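Long-range contacts in Ifi204 (Mus musculus domesticus, PDB 5YZW), which probably senses DNA as an interferon-inducible innate immune protein of the PYHIN family, its HIN domain serving as the DNA-recognition module: residues 11-16 with 63-68; 104-109 with 118-123; 31-36 with 49-54; 124-129 with 136-141. One frame throughout, in Å; residues are numbered along the deposited sequence. Where two conformers were deposited one is given.

Interaction 1: 11-16 with 63-68; sequences KQVMVL and IAISDY
Lys11 and Val13 face Ile65 and Ile63 as two hydrogen-bonded antiparallel pairs, each closed by both of its N-H...O=C bonds. Those of the Val13 pair run nearly along the C=O axis, with Val13 N 2.9 Å from Ile63 O. In the Lys11 pair the donors stand 24° and 27° out of the carbonyl planes, and Lys11 N lies 2.8 Å from Ile65 O. The tight part is the buried region of the face that carries Val13, Ile63 and Ile65. Val13 CG2 lies 3.6 Å from Ile63 CG1 and 4.0 Å from Ile65 CD1. Ile63 CG1 sits between its own N and carbonyl carbon (chi1 63°), while CD1 beyond it meets Val15 CG2 at 3.7 Å. Strands 11-25 and 62-71 thus pair within the curled sheet of the first of the two OB folds that make up a HIN domain, and Val37 and Ile77 of neighbouring strands continue this apolar layer. At the partly exposed end of the same face, Lys11, bent at its last two torsions, adds a weak bond from NZ to Tyr68 OH (3.2 Å) and a cation-pi contact with Phe44. The other face is looser: Gln12 and Ala64 form a non-hydrogen-bonded pair, Gln12 CG stays 4.4 Å from Ala64 CB, and the glutamine is exposed.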
# COMPACT_ATOMS: atom_id res chain seq x y z
N LYS A 11 13.65 -8.09 12.29
CA LYS A 11 14.12 -7.34 11.13
C LYS A 11 14.23 -5.87 11.51
O LYS A 11 13.27 -5.28 12.02
CB LYS A 11 13.17 -7.47 9.92
CG LYS A 11 13.77 -6.92 8.59
CD LYS A 11 12.74 -6.88 7.40
CE LYS A 11 12.18 -8.25 7.11
NZ LYS A 11 13.27 -9.23 6.79
N GLN A 12 15.39 -5.28 11.25
CA GLN A 12 15.68 -3.90 11.64
C GLN A 12 15.51 -3.01 10.43
O GLN A 12 16.23 -3.16 9.45
CB GLN A 12 17.11 -3.76 12.19
CG GLN A 12 17.24 -3.96 13.67
CD GLN A 12 18.65 -3.66 14.16
OE1 GLN A 12 19.43 -2.97 13.49
NE2 GLN A 12 18.98 -4.15 15.36
N VAL A 13 14.56 -2.07 10.51
CA VAL A 13 14.18 -1.28 9.33
C VAL A 13 14.02 0.19 9.68
O VAL A 13 13.77 0.57 10.83
CB VAL A 13 12.89 -1.80 8.65
CG1 VAL A 13 13.04 -3.24 8.24
CG2 VAL A 13 11.68 -1.66 9.58
N MET A 14 14.14 1.02 8.65
CA MET A 14 13.71 2.41 8.73
C MET A 14 12.34 2.55 8.08
O MET A 14 12.12 2.04 6.98
CB MET A 14 14.71 3.34 8.05
CG MET A 14 14.40 4.80 8.38
SD MET A 14 15.43 6.01 7.56
CE MET A 14 16.80 6.16 8.72
N VAL A 15 11.43 3.23 8.77
CA VAL A 15 10.11 3.57 8.23
C VAL A 15 10.27 4.65 7.17
O VAL A 15 10.82 5.72 7.45
CB VAL A 15 9.18 4.04 9.35
CG1 VAL A 15 7.80 4.38 8.79
CG2 VAL A 15 9.10 2.98 10.46
N LEU A 16 9.77 4.38 5.96
CA LEU A 16 9.84 5.35 4.87
C LEU A 16 8.55 6.15 4.71
O LEU A 16 8.60 7.38 4.60
CB LEU A 16 10.16 4.63 3.55
CG LEU A 16 11.49 3.86 3.55
CD1 LEU A 16 11.86 3.45 2.15
CD2 LEU A 16 12.61 4.66 4.17
N ILE A 63 13.18 0.83 13.65
CA ILE A 63 12.36 -0.08 14.45
C ILE A 63 12.80 -1.52 14.18
O ILE A 63 13.49 -1.81 13.20
CB ILE A 63 10.83 0.08 14.16
CG1 ILE A 63 10.50 -0.28 12.71
CG2 ILE A 63 10.34 1.50 14.47
CD1 ILE A 63 8.99 -0.17 12.33
N ALA A 64 12.42 -2.42 15.09
CA ALA A 64 12.77 -3.84 14.99
C ALA A 64 11.46 -4.62 14.96
O ALA A 64 10.62 -4.46 15.85
CB ALA A 64 13.67 -4.28 16.17
N ILE A 65 11.26 -5.43 13.92
CA ILE A 65 9.99 -6.14 13.73
C ILE A 65 10.21 -7.63 13.96
O ILE A 65 11.02 -8.25 13.27
CB ILE A 65 9.41 -5.89 12.32
CG1 ILE A 65 9.19 -4.40 12.05
CG2 ILE A 65 8.10 -6.66 12.17
CD1 ILE A 65 8.69 -4.09 10.61
N SER A 66 9.44 -8.22 14.88
CA SER A 66 9.51 -9.65 15.14
C SER A 66 8.15 -10.31 14.99
O SER A 66 7.12 -9.64 14.87
CB SER A 66 10.07 -9.92 16.55
OG SER A 66 11.22 -9.14 16.79
N ASP A 67 8.17 -11.64 15.05
CA ASP A 67 6.99 -12.49 14.88
C ASP A 67 6.04 -11.92 13.83
O ASP A 67 4.89 -11.60 14.16
CB ASP A 67 6.27 -12.68 16.21
CG ASP A 67 7.14 -13.41 17.24
OD1 ASP A 67 7.43 -14.61 17.03
OD2 ASP A 67 7.53 -12.77 18.24
N TYR A 68 6.50 -11.79 12.60
CA TYR A 68 5.72 -11.21 11.52
C TYR A 68 5.45 -12.29 10.49
O TYR A 68 6.08 -13.35 10.49
CB TYR A 68 6.45 -10.02 10.89
CG TYR A 68 7.83 -10.33 10.32
CD1 TYR A 68 7.98 -10.74 9.00
CD2 TYR A 68 8.98 -10.20 11.10
CE1 TYR A 68 9.23 -11.02 8.46
CE2 TYR A 68 10.26 -10.47 10.55
CZ TYR A 68 10.36 -10.88 9.25
OH TYR A 68 11.58 -11.16 8.69

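Interaction 2: 104-109 with 118-123; sequences ATPKIS and TFVSGE
Thr105 and Gly122 bring their CA atoms to 4.4 Å, but no backbone-to-backbone hydrogen bond joins the non-helical run 104-107 to the strand, and a side chain makes the link instead. Thr105 OG1 accepts the N-H of Glu123 at 2.9 Å, with an angle of 165° at the hydrogen, so the bond is short and nearly straight. The hydroxyl lies anti to the threonine carbonyl carbon and beside its backbone N (chi1 -78°), while CG2 settles 3.6 Å from Glu123 O. OG1 also lies 3.4 Å from Gly122 CA; a CB on this glycine would crowd Thr105 CG2 and Pro106 CD. An alanine at Thr105 would probably leave Glu123 N without this acceptor and open a gap beside the Tyr124 ring, which CG2 now touches. Pro106 rests on the preceding part of the strand: its CD is 3.2 Å from Ser121 O, and CG makes a more distant apolar contact with Val120 CG1 at 4.3 Å. The carboxylate of Glu123 is engaged outside this contact, by a salt bridge from OE1 to Arg167. The contact sets the connection between helices 96-103 and 108-112, part of the linker between the two OB folds, against the first strand of the second fold. Lys107 takes the N-cap position of helix 108-112; Leu111 of that helix touches both Pro106 and Val120, and strand 119-132 pairs with strands 165-169 and 171-175.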
# COMPACT_ATOMS: atom_id res chain seq x y z
N ALA A 104 8.56 4.33 -5.80
CA ALA A 104 8.29 4.52 -7.22
C ALA A 104 6.89 4.04 -7.56
O ALA A 104 6.39 3.06 -7.00
CB ALA A 104 9.32 3.78 -8.07
N THR A 105 6.25 4.75 -8.47
CA THR A 105 4.98 4.35 -9.05
C THR A 105 5.23 3.57 -10.33
O THR A 105 5.94 4.05 -11.21
CB THR A 105 4.11 5.57 -9.34
OG1 THR A 105 3.53 6.05 -8.12
CG2 THR A 105 3.01 5.21 -10.31
N PRO A 106 4.70 2.35 -10.46
CA PRO A 106 4.91 1.59 -11.70
C PRO A 106 4.26 2.29 -12.88
O PRO A 106 3.17 2.86 -12.76
CB PRO A 106 4.24 0.23 -11.42
CG PRO A 106 3.85 0.24 -9.97
CD PRO A 106 3.80 1.66 -9.52
N LYS A 107 4.94 2.28 -14.03
CA LYS A 107 4.33 2.84 -15.23
C LYS A 107 3.23 1.91 -15.73
O LYS A 107 3.32 0.68 -15.62
CB LYS A 107 5.38 3.08 -16.32
CG LYS A 107 6.45 4.11 -15.92
CD LYS A 107 6.45 5.33 -16.82
CE LYS A 107 6.89 6.59 -16.07
NZ LYS A 107 7.15 7.74 -16.98
N ILE A 108 2.16 2.51 -16.25
CA ILE A 108 0.99 1.73 -16.67
C ILE A 108 1.38 0.65 -17.67
O ILE A 108 0.93 -0.50 -17.57
CB ILE A 108 -0.09 2.67 -17.23
CG1 ILE A 108 -0.66 3.53 -16.10
CG2 ILE A 108 -1.18 1.90 -17.98
CD1 ILE A 108 -2.00 4.15 -16.40
N SER A 109 2.25 0.98 -18.63
CA SER A 109 2.69 -0.01 -19.61
C SER A 109 3.37 -1.18 -18.92
O SER A 109 3.23 -2.33 -19.36
CB SER A 109 3.64 0.62 -20.63
OG SER A 109 4.73 1.27 -19.99
N THR A 118 -1.72 -9.64 -8.93
CA THR A 118 -0.75 -9.03 -8.05
C THR A 118 -1.31 -7.72 -7.49
O THR A 118 -2.20 -7.09 -8.07
CB THR A 118 0.56 -8.79 -8.79
OG1 THR A 118 0.27 -8.12 -10.02
CG2 THR A 118 1.23 -10.12 -9.11
N PHE A 119 -0.80 -7.32 -6.34
CA PHE A 119 -1.25 -6.10 -5.67
C PHE A 119 -0.31 -4.95 -5.98
O PHE A 119 0.91 -5.10 -5.97
CB PHE A 119 -1.38 -6.36 -4.18
CG PHE A 119 -2.32 -7.49 -3.86
CD1 PHE A 119 -3.69 -7.30 -3.90
CD2 PHE A 119 -1.83 -8.76 -3.59
CE1 PHE A 119 -4.57 -8.34 -3.64
CE2 PHE A 119 -2.70 -9.80 -3.31
CZ PHE A 119 -4.08 -9.59 -3.34
N VAL A 120 -0.88 -3.79 -6.26
CA VAL A 120 -0.18 -2.66 -6.86
C VAL A 120 -0.41 -1.43 -6.00
O VAL A 120 -1.49 -1.25 -5.44
CB VAL A 120 -0.65 -2.43 -8.32
CG1 VAL A 120 -0.05 -1.14 -8.90
CG2 VAL A 120 -0.29 -3.62 -9.19
N SER A 121 0.62 -0.58 -5.90
CA SER A 121 0.55 0.70 -5.21
C SER A 121 1.14 1.74 -6.15
O SER A 121 2.11 1.47 -6.85
CB SER A 121 1.36 0.68 -3.91
OG SER A 121 0.63 0.06 -2.86
N GLY A 122 0.55 2.93 -6.17
CA GLY A 122 1.00 3.95 -7.12
C GLY A 122 0.16 5.20 -7.03
O GLY A 122 -0.96 5.19 -6.50
N GLU A 123 0.73 6.29 -7.54
CA GLU A 123 0.06 7.58 -7.61
C GLU A 123 -0.16 7.94 -9.07
O GLU A 123 0.81 8.03 -9.84
CB GLU A 123 0.88 8.67 -6.93
CG GLU A 123 1.34 8.34 -5.53
CD GLU A 123 2.13 9.48 -4.91
OE1 GLU A 123 2.64 9.30 -3.78
OE2 GLU A 123 2.24 10.54 -5.55

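Interaction 3: 31-36 with 49-54; sequences RMFHAT and FDTALK
Met32 runs alongside Phe49, both side chains heading the same way, and the two form the Met-aromatic part of a contact in which no hydrogen bond crosses between the segments. Met32 SD is 5.0 Å from the centroid of the Phe49 ring and 59° off its normal, an oblique approach, and CE comes to 3.8 Å from Phe49 CE1. The second kind is van der Waals contact, mostly of side chains with backbone, centred on a methyl group. Thr51 CG2 is 3.5 Å from Met32 N and 3.7 Å from Arg31 CB, pressing on the strand where residues 31 and 32 join. Phe33 and Thr51 pass one another, headed oppositely; Phe33 CG, held between the backbone N and carbonyl carbon (chi1 59°), starts the ring on its way to the 3-10 turn. There CZ has Leu53 C at the ring edge, 3.9 Å away, and CE2 lies 3.6 Å from Lys54 N. The third kind is hydrogen bonding inside 49-54, which shapes the turn. Asp50 OD1 accepts from Ala52 N, two residues on, at 3.2 Å, an Asx turn; the N-H arrives 37° out of the carboxylate plane. Asp50 O and Thr51 O take the N-H groups of Leu53 and Lys54, and Asp50 OD2 bonds to Ala80 N. The segment 49-54 leaves the end of strand 43-48, itself the antiparallel partner of strand 30-38 in the first OB-fold sheet. Strand 11-25 flanks strand 30-38 as well, Phe57 meets Phe33 edge-to-face, and Phe49 lies against Tyr78 and His187.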
# COMPACT_ATOMS: atom_id res chain seq x y z
N ARG A 31 -9.25 -2.21 12.29
CA ARG A 31 -8.39 -1.15 11.78
C ARG A 31 -7.04 -1.69 11.32
O ARG A 31 -6.53 -2.69 11.84
CB ARG A 31 -8.17 -0.06 12.85
CG ARG A 31 -9.45 0.42 13.52
CD ARG A 31 -10.03 1.67 12.85
NE ARG A 31 -9.21 2.88 13.00
CZ ARG A 31 -9.49 4.03 12.40
NH1 ARG A 31 -10.57 4.12 11.63
NH2 ARG A 31 -8.71 5.10 12.58
N MET A 32 -6.45 -0.97 10.36
CA MET A 32 -5.12 -1.30 9.87
C MET A 32 -4.51 -0.02 9.31
O MET A 32 -5.21 0.98 9.11
CB MET A 32 -5.20 -2.40 8.80
CG MET A 32 -5.61 -1.88 7.44
SD MET A 32 -5.84 -3.19 6.23
CE MET A 32 -4.13 -3.53 5.79
N PHE A 33 -3.18 -0.03 9.10
CA PHE A 33 -2.56 0.92 8.18
C PHE A 33 -1.48 0.21 7.38
O PHE A 33 -1.10 -0.93 7.66
CB PHE A 33 -2.02 2.18 8.88
CG PHE A 33 -0.98 1.92 9.94
CD1 PHE A 33 0.37 1.80 9.61
CD2 PHE A 33 -1.34 1.82 11.27
CE1 PHE A 33 1.36 1.57 10.60
CE2 PHE A 33 -0.36 1.59 12.27
CZ PHE A 33 0.98 1.46 11.93
N HIS A 34 -1.00 0.91 6.35
CA HIS A 34 0.04 0.43 5.45
C HIS A 34 1.31 1.23 5.70
O HIS A 34 1.24 2.43 6.01
CB HIS A 34 -0.36 0.58 3.98
CG HIS A 34 -1.36 -0.42 3.49
ND1 HIS A 34 -1.00 -1.63 2.93
CD2 HIS A 34 -2.71 -0.37 3.44
CE1 HIS A 34 -2.09 -2.30 2.59
NE2 HIS A 34 -3.14 -1.56 2.90
N ALA A 35 2.46 0.57 5.58
CA ALA A 35 3.75 1.23 5.71
C ALA A 35 4.69 0.66 4.67
O ALA A 35 4.58 -0.52 4.28
CB ALA A 35 4.36 1.04 7.11
N THR A 36 5.62 1.49 4.21
CA THR A 36 6.78 1.06 3.46
C THR A 36 8.01 1.21 4.35
O THR A 36 8.17 2.26 5.00
CB THR A 36 6.92 1.87 2.17
OG1 THR A 36 5.80 1.57 1.32
CG2 THR A 36 8.19 1.50 1.43
N PHE A 49 -1.89 -4.52 11.53
CA PHE A 49 -3.26 -4.76 11.98
C PHE A 49 -3.50 -4.42 13.46
O PHE A 49 -4.65 -4.51 13.91
CB PHE A 49 -3.65 -6.22 11.72
CG PHE A 49 -3.68 -6.57 10.26
CD1 PHE A 49 -4.72 -6.12 9.45
CD2 PHE A 49 -2.66 -7.32 9.68
CE1 PHE A 49 -4.76 -6.44 8.09
CE2 PHE A 49 -2.70 -7.63 8.34
CZ PHE A 49 -3.75 -7.19 7.54
N ASP A 50 -2.46 -4.06 14.22
CA ASP A 50 -2.61 -3.47 15.55
C ASP A 50 -2.25 -2.00 15.43
O ASP A 50 -1.07 -1.62 15.50
CB ASP A 50 -1.72 -4.18 16.58
CG ASP A 50 -2.01 -3.74 18.01
OD1 ASP A 50 -2.69 -2.71 18.22
OD2 ASP A 50 -1.54 -4.43 18.94
N THR A 51 -3.27 -1.15 15.27
CA THR A 51 -2.98 0.25 14.98
C THR A 51 -2.50 1.01 16.20
O THR A 51 -2.16 2.19 16.07
CB THR A 51 -4.20 0.92 14.34
OG1 THR A 51 -5.34 0.81 15.21
CG2 THR A 51 -4.52 0.23 13.03
N ALA A 52 -2.40 0.36 17.36
CA ALA A 52 -1.65 1.00 18.45
C ALA A 52 -0.24 1.35 17.99
O ALA A 52 0.34 2.32 18.48
CB ALA A 52 -1.60 0.10 19.69
N LEU A 53 0.29 0.60 17.03
CA LEU A 53 1.63 0.83 16.51
C LEU A 53 1.76 2.11 15.69
O LEU A 53 2.88 2.42 15.25
CB LEU A 53 2.05 -0.37 15.66
CG LEU A 53 2.40 -1.62 16.47
CD1 LEU A 53 2.65 -2.82 15.56
CD2 LEU A 53 3.64 -1.32 17.30
N LYS A 54 0.66 2.86 15.47
CA LYS A 54 0.75 4.13 14.77
C LYS A 54 1.85 5.03 15.34
O LYS A 54 2.59 5.67 14.59
CB LYS A 54 -0.62 4.83 14.82
CG LYS A 54 -0.67 6.25 14.26
CD LYS A 54 -2.00 6.92 14.66
CE LYS A 54 -2.08 8.35 14.15
NZ LYS A 54 -3.47 8.89 14.24

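Interaction 4: 124-129 with 136-141; sequences YLVNKK and IYYGIG
The beta hairpin of strands 119-132 and 135-142, part of the second OB-fold sheet, contains a classic beta bulge where Asn127 and Lys128 both face Gly139. Asn127 N gives its hydrogen to Gly139 O at 2.8 Å, and Gly139 N gives one to Lys128 O at 2.9 Å, the latter bent to 138° at the hydrogen. The register shifts by one residue here: Val126 pairs with Ile140 before the bulge and Lys129 with Tyr138 after it. Asn127 folds its amide back over Gly139, but OD1 meets Gly139 O as two acceptors, not as a bond; Gly139 brings no side chain to obstruct the amide. One face carries Val126, Tyr138 and Ile140, all buried, and the partly exposed Lys129. Val126 CG1 touches Tyr138 CD1 at 3.6 Å. Lys129 has CG anti to its backbone N (chi1 172°) and the chain extended beyond; Lys129 CD lies 3.9 Å from Tyr138 CE1, and its CE packs tightly on Ile136 CD1 at 3.5 Å. NZ then reaches a salt bridge with Glu161 and a hydrogen bond to Cys160 O. An alanine at Lys129 would probably leave the Glu161 carboxylate without its mate and open a gap beside Ile136 and the Tyr138 ring. At the other end, the bond from Gly141 N to Leu125 O is weak, and apolar contact takes over: Ile140 CD1 sits over one face of the Tyr124 ring, 4.1 Å from the centroid and 28° off the normal.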
# COMPACT_ATOMS: atom_id res chain seq x y z
N TYR A 124 -1.41 8.16 -9.45
CA TYR A 124 -1.77 8.38 -10.84
C TYR A 124 -2.72 9.56 -10.97
O TYR A 124 -3.44 9.91 -10.03
CB TYR A 124 -2.41 7.12 -11.46
CG TYR A 124 -1.53 5.90 -11.39
CD1 TYR A 124 -0.54 5.68 -12.33
CD2 TYR A 124 -1.67 4.99 -10.35
CE1 TYR A 124 0.26 4.55 -12.27
CE2 TYR A 124 -0.86 3.86 -10.27
CZ TYR A 124 0.11 3.66 -11.23
OH TYR A 124 0.93 2.54 -11.16
N LEU A 125 -2.71 10.17 -12.16
CA LEU A 125 -3.64 11.24 -12.50
C LEU A 125 -4.93 10.65 -13.04
O LEU A 125 -4.90 9.76 -13.89
CB LEU A 125 -3.02 12.18 -13.54
CG LEU A 125 -1.86 13.06 -13.09
CD1 LEU A 125 -0.52 12.40 -13.37
CD2 LEU A 125 -1.95 14.43 -13.77
N VAL A 126 -6.06 11.15 -12.54
CA VAL A 126 -7.38 10.71 -12.99
C VAL A 126 -7.84 11.63 -14.11
O VAL A 126 -7.66 12.85 -14.05
CB VAL A 126 -8.38 10.72 -11.82
CG1 VAL A 126 -9.66 9.98 -12.21
CG2 VAL A 126 -7.74 10.11 -10.56
N ASN A 127 -8.46 11.05 -15.14
CA ASN A 127 -8.94 11.83 -16.27
C ASN A 127 -10.42 11.66 -16.56
O ASN A 127 -10.97 12.45 -17.34
CB ASN A 127 -8.12 11.50 -17.53
CG ASN A 127 -8.20 10.03 -17.92
OD1 ASN A 127 -9.27 9.43 -17.96
ND2 ASN A 127 -7.04 9.45 -18.22
N LYS A 128 -11.08 10.67 -15.98
CA LYS A 128 -12.51 10.49 -16.17
C LYS A 128 -13.09 9.80 -14.94
O LYS A 128 -12.42 8.99 -14.30
CB LYS A 128 -12.82 9.68 -17.44
CG LYS A 128 -14.31 9.55 -17.74
CD LYS A 128 -14.61 8.52 -18.82
CE LYS A 128 -13.76 8.74 -20.06
NZ LYS A 128 -14.57 8.60 -21.31
N LYS A 129 -14.33 10.15 -14.61
CA LYS A 129 -15.07 9.51 -13.53
C LYS A 129 -16.45 9.14 -14.03
O LYS A 129 -17.12 9.97 -14.66
CB LYS A 129 -15.16 10.43 -12.31
CG LYS A 129 -16.08 9.94 -11.19
CD LYS A 129 -16.01 10.88 -9.98
CE LYS A 129 -17.13 10.60 -8.97
NZ LYS A 129 -16.99 11.35 -7.69
N ILE A 136 -17.64 2.63 -8.91
CA ILE A 136 -17.15 3.88 -9.48
C ILE A 136 -15.84 3.63 -10.22
O ILE A 136 -14.90 3.03 -9.67
CB ILE A 136 -17.02 4.97 -8.40
CG1 ILE A 136 -16.18 6.13 -8.92
CG2 ILE A 136 -16.42 4.41 -7.15
CD1 ILE A 136 -16.37 7.33 -8.10
N TYR A 137 -15.80 4.07 -11.47
CA TYR A 137 -14.73 3.76 -12.41
C TYR A 137 -13.94 5.03 -12.67
O TYR A 137 -14.49 6.02 -13.18
CB TYR A 137 -15.31 3.22 -13.73
CG TYR A 137 -16.15 1.96 -13.58
CD1 TYR A 137 -17.49 2.03 -13.18
CD2 TYR A 137 -15.61 0.71 -13.83
CE1 TYR A 137 -18.25 0.87 -13.04
CE2 TYR A 137 -16.36 -0.45 -13.69
CZ TYR A 137 -17.69 -0.36 -13.30
OH TYR A 137 -18.45 -1.51 -13.16
N TYR A 138 -12.66 5.02 -12.32
CA TYR A 138 -11.76 6.14 -12.56
C TYR A 138 -10.84 5.80 -13.72
O TYR A 138 -10.02 4.88 -13.62
CB TYR A 138 -10.94 6.47 -11.31
CG TYR A 138 -11.73 7.02 -10.15
CD1 TYR A 138 -12.08 8.36 -10.11
CD2 TYR A 138 -12.06 6.23 -9.05
CE1 TYR A 138 -12.78 8.89 -9.04
CE2 TYR A 138 -12.75 6.75 -7.97
CZ TYR A 138 -13.11 8.08 -7.98
OH TYR A 138 -13.80 8.63 -6.92
N GLY A 139 -10.97 6.52 -14.83
CA GLY A 139 -9.96 6.45 -15.88
C GLY A 139 -8.68 7.11 -15.40
O GLY A 139 -8.68 8.29 -15.01
N ILE A 140 -7.57 6.36 -15.40
CA ILE A 140 -6.27 6.91 -15.05
C ILE A 140 -5.31 6.69 -16.22
O ILE A 140 -5.52 5.82 -17.07
CB ILE A 140 -5.67 6.28 -13.76
CG1 ILE A 140 -5.36 4.79 -13.98
CG2 ILE A 140 -6.58 6.50 -12.57
CD1 ILE A 140 -4.48 4.16 -12.87
N GLY A 141 -4.25 7.49 -16.23
CA GLY A 141 -3.24 7.35 -17.28
C GLY A 141 -1.92 7.97 -16.89
O GLY A 141 -1.78 8.65 -15.87

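Overall arrangement
From the N terminus, interaction 1 closes the widest loop, bringing 63-68 back to 11-16 within the first OB-fold sheet. Interaction 3 is nested inside that loop, and the two touch through neighbouring strands, Leu16 N lying 2.8 Å from Thr36 O. The chain then passes through the helical linker, where interaction 2 ties 104-109 to the first strand of the second sheet. Interaction 4 follows in series as a hairpin on the same strand; the two meet at Pro106 O and Tyr124 OH, 2.8 Å apart. Interactions 1 and 4 lie on opposite sides of the chain's centre, their own centres about 35 Å apart, one in each OB fold.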